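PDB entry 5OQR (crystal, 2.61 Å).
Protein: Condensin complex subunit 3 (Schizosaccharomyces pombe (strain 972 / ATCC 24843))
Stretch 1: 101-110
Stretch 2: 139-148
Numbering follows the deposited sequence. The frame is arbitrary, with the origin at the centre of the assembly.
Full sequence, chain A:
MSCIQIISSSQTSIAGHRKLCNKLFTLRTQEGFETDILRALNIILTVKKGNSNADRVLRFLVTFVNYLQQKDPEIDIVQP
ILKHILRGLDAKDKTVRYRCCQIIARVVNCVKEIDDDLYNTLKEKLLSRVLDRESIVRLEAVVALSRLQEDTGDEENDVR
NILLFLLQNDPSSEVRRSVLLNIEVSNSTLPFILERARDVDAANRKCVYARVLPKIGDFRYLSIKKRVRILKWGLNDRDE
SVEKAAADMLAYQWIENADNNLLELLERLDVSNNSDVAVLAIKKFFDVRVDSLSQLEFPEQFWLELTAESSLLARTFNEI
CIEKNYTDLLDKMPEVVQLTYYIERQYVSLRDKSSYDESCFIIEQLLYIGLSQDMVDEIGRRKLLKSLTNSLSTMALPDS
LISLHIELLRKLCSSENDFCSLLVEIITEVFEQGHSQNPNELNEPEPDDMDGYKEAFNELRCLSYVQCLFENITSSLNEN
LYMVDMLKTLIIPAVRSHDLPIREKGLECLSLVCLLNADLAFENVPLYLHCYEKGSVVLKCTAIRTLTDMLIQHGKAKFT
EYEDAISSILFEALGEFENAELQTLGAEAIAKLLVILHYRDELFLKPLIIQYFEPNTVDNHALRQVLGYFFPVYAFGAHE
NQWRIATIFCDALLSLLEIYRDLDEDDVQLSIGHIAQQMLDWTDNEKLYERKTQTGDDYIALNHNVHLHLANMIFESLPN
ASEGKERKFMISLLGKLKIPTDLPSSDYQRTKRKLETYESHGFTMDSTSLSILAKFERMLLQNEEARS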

# COMPACT_ATOMS: atom_id res chain seq x y z
N CYS A 101 14.01 -33.90 -5.51
CA CYS A 101 14.40 -32.51 -5.75
C CYS A 101 15.21 -31.97 -4.58
O CYS A 101 16.19 -31.25 -4.77
N GLN A 102 14.81 -32.32 -3.35
CA GLN A 102 15.56 -31.88 -2.18
C GLN A 102 17.00 -32.37 -2.24
O GLN A 102 17.94 -31.59 -2.04
N ILE A 103 17.20 -33.65 -2.53
CA ILE A 103 18.55 -34.21 -2.56
C ILE A 103 19.34 -33.60 -3.71
O ILE A 103 20.46 -33.12 -3.52
N ILE A 104 18.78 -33.62 -4.92
CA ILE A 104 19.50 -33.12 -6.08
C ILE A 104 19.94 -31.68 -5.86
O ILE A 104 21.07 -31.30 -6.19
N ALA A 105 19.07 -30.86 -5.28
CA ALA A 105 19.40 -29.45 -5.06
C ALA A 105 20.66 -29.32 -4.21
O ALA A 105 21.55 -28.53 -4.52
N ARG A 106 20.75 -30.10 -3.13
CA ARG A 106 21.86 -29.96 -2.21
C ARG A 106 23.13 -30.62 -2.74
O ARG A 106 24.23 -30.09 -2.57
N VAL A 107 22.99 -31.78 -3.39
CA VAL A 107 24.17 -32.54 -3.78
C VAL A 107 24.89 -31.87 -4.94
O VAL A 107 26.12 -31.75 -4.94
N VAL A 108 24.14 -31.44 -5.96
CA VAL A 108 24.77 -30.78 -7.10
C VAL A 108 25.55 -29.56 -6.64
O VAL A 108 26.59 -29.22 -7.20
N ASN A 109 25.05 -28.87 -5.60
CA ASN A 109 25.73 -27.70 -5.07
C ASN A 109 27.11 -28.02 -4.52
O ASN A 109 27.90 -27.10 -4.28
N CYS A 110 27.43 -29.30 -4.30
CA CYS A 110 28.72 -29.68 -3.74
C CYS A 110 29.86 -29.53 -4.73
O CYS A 110 31.03 -29.59 -4.31
N LEU A 139 9.04 -25.75 -4.59
CA LEU A 139 10.01 -25.09 -3.74
C LEU A 139 11.40 -25.68 -3.94
O LEU A 139 12.35 -24.97 -4.30
N GLU A 140 11.54 -26.99 -3.72
CA GLU A 140 12.84 -27.63 -3.85
C GLU A 140 13.30 -27.72 -5.30
O GLU A 140 14.50 -27.85 -5.55
N ALA A 141 12.37 -27.64 -6.26
CA ALA A 141 12.75 -27.78 -7.66
C ALA A 141 13.49 -26.55 -8.15
O ALA A 141 14.51 -26.66 -8.84
N VAL A 142 13.00 -25.35 -7.82
CA VAL A 142 13.67 -24.13 -8.26
C VAL A 142 15.05 -24.04 -7.64
O VAL A 142 16.01 -23.58 -8.28
N VAL A 143 15.19 -24.48 -6.39
CA VAL A 143 16.51 -24.51 -5.75
C VAL A 143 17.44 -25.42 -6.53
O VAL A 143 18.59 -25.07 -6.82
N ALA A 144 16.96 -26.62 -6.88
CA ALA A 144 17.75 -27.53 -7.70
C ALA A 144 18.03 -26.93 -9.07
O ALA A 144 19.18 -26.89 -9.53
N LEU A 145 16.98 -26.44 -9.73
CA LEU A 145 17.14 -25.91 -11.08
C LEU A 145 18.04 -24.68 -11.09
O LEU A 145 18.85 -24.49 -12.00
N SER A 146 17.92 -23.84 -10.06
CA SER A 146 18.74 -22.63 -9.98
C SER A 146 20.23 -22.93 -9.96
O SER A 146 21.04 -22.00 -10.06
N ARG A 147 20.63 -24.19 -9.81
CA ARG A 147 22.04 -24.56 -9.86
C ARG A 147 22.56 -24.71 -11.28
O ARG A 147 23.77 -24.90 -11.45
N LEU A 148 21.69 -24.64 -12.28
CA LEU A 148 22.09 -24.73 -13.68
C LEU A 148 21.76 -23.45 -14.44
O LEU A 148 21.47 -23.49 -15.64

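The two helices run in nearly the same direction, their axes 26° apart and 7.9 Å from each other at closest approach, and small side chains make this spacing possible. At the centre, Ala 105 CB lies 3.7 Å from Ala 144 CB and 3.5 Å from Ala 144 N, so a methyl group rests almost directly on the neighbouring backbone. The same methyl meets Val 143, whose chi1 is t, with Ala 105 CB 4.0 Å from Val 143 CG1. Ala 144 CB in turn sits 4.0 Å from Cys 101 O and 4.3 Å from Ile 104 CG2; Ile 104 (m, t) offers this branch to the contact while the end of its side chain leads away.

Toward the N-terminal end of the contact, Cys 101 and Glu 140 both point toward the opposing helix, and their CB atoms approach to 3.8 Å. The m rotamer of Cys 101 leaves SG 4.2 Å from Ala 141 CB. Glu 140 adopts m, m, a bent conformation in which its aliphatic part packs beside Gln 102: Glu 140 CG is 4.2 Å from Gln 102 CB. Gln 102 is extended (t, t), and its OE1 is hydrogen-bonded to a residue just outside one of the stretches.

At the other end, Arg 147 points toward stretch 1 and folds through m, m, t. This bend lays its methylene chain against Val 108 (chi1 p), with Arg 147 CG 3.7 Å from Val 108 CG1. Arg 147 NE comes within 3.5 Å of Asn 109 OD1, but the angle is too poor for a hydrogen bond. Indeed, no hydrogen bond crosses between the stretches; they are held in contact by van der Waals packing, in which the carbon chains of Glu 140 and Arg 147 join the small apolar side chains. Ser 146 (p) instead turns back on its own stretch, its OG donating to Val 143 O at 2.6 Å.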

# COMPACT_ATOMS: atom_id res chain seq x y z
CB CYS A 101 13.16 -31.65 -5.98
SG CYS A 101 12.29 -32.02 -7.52
CB GLN A 102 14.88 -32.40 -0.91
CG GLN A 102 15.54 -31.95 0.39
CD GLN A 102 14.90 -32.59 1.60
OE1 GLN A 102 14.43 -33.72 1.55
NE2 GLN A 102 14.88 -31.85 2.71
CB ILE A 103 18.49 -35.75 -2.67
CG1 ILE A 103 17.75 -36.34 -1.46
CG2 ILE A 103 19.89 -36.33 -2.74
CD1 ILE A 103 17.36 -37.79 -1.63
CB ILE A 104 18.64 -33.26 -7.35
CG1 ILE A 104 18.46 -34.74 -7.70
CG2 ILE A 104 19.28 -32.51 -8.53
CD1 ILE A 104 17.48 -34.99 -8.80
CB ALA A 105 18.23 -28.73 -4.39
CB ARG A 106 21.49 -30.54 -0.85
CG ARG A 106 20.27 -29.92 -0.20
CD ARG A 106 20.21 -30.26 1.28
NE ARG A 106 18.97 -29.82 1.91
CZ ARG A 106 18.67 -29.99 3.19
NH1 ARG A 106 17.52 -29.56 3.67
NH2 ARG A 106 19.54 -30.60 4.00
CB VAL A 107 23.78 -34.00 -4.10
CG1 VAL A 107 25.01 -34.80 -4.52
CG2 VAL A 107 23.12 -34.65 -2.90
CB VAL A 108 23.73 -30.41 -8.17
CG1 VAL A 108 22.82 -29.29 -7.69
CG2 VAL A 108 24.43 -30.02 -9.47
CB ASN A 109 24.87 -27.06 -3.98
CG ASN A 109 25.44 -25.74 -3.49
OD1 ASN A 109 25.89 -24.91 -4.29
ND2 ASN A 109 25.44 -25.54 -2.18
CB CYS A 110 28.66 -31.12 -3.23
SG CYS A 110 27.58 -31.35 -1.81
CB LEU A 139 9.58 -25.20 -2.27
CG LEU A 139 10.14 -24.17 -1.28
CD1 LEU A 139 9.50 -24.36 0.08
CD2 LEU A 139 11.66 -24.25 -1.16
CB GLU A 140 12.79 -29.03 -3.23
CG GLU A 140 12.45 -29.04 -1.76
CD GLU A 140 13.51 -28.38 -0.91
OE1 GLU A 140 14.61 -28.12 -1.43
OE2 GLU A 140 13.24 -28.12 0.29
CB ALA A 141 11.51 -28.04 -8.51
CB VAL A 142 12.81 -22.89 -7.93
CG1 VAL A 142 11.41 -23.04 -8.52
CG2 VAL A 142 12.73 -22.66 -6.43
CB VAL A 143 16.39 -24.94 -4.28
CG1 VAL A 143 17.75 -24.88 -3.59
CG2 VAL A 143 15.39 -24.06 -3.54
CB ALA A 144 17.03 -28.87 -7.84
CB LEU A 145 15.77 -25.59 -11.67
CG LEU A 145 15.67 -25.62 -13.19
CD1 LEU A 145 14.23 -25.84 -13.62
CD2 LEU A 145 16.20 -24.35 -13.80
CB SER A 146 18.36 -21.82 -8.74
OG SER A 146 18.64 -22.54 -7.56
CB ARG A 147 22.26 -25.86 -9.08
CG ARG A 147 21.99 -25.73 -7.59
CD ARG A 147 23.10 -24.96 -6.89
NE ARG A 147 22.70 -24.49 -5.57
CZ ARG A 147 22.20 -23.28 -5.31
NH1 ARG A 147 22.04 -22.39 -6.28
NH2 ARG A 147 21.87 -22.96 -4.07
CB LEU A 148 21.43 -25.93 -14.35
CG LEU A 148 21.68 -27.30 -13.70
CD1 LEU A 148 20.91 -28.38 -14.45
CD2 LEU A 148 23.16 -27.62 -13.68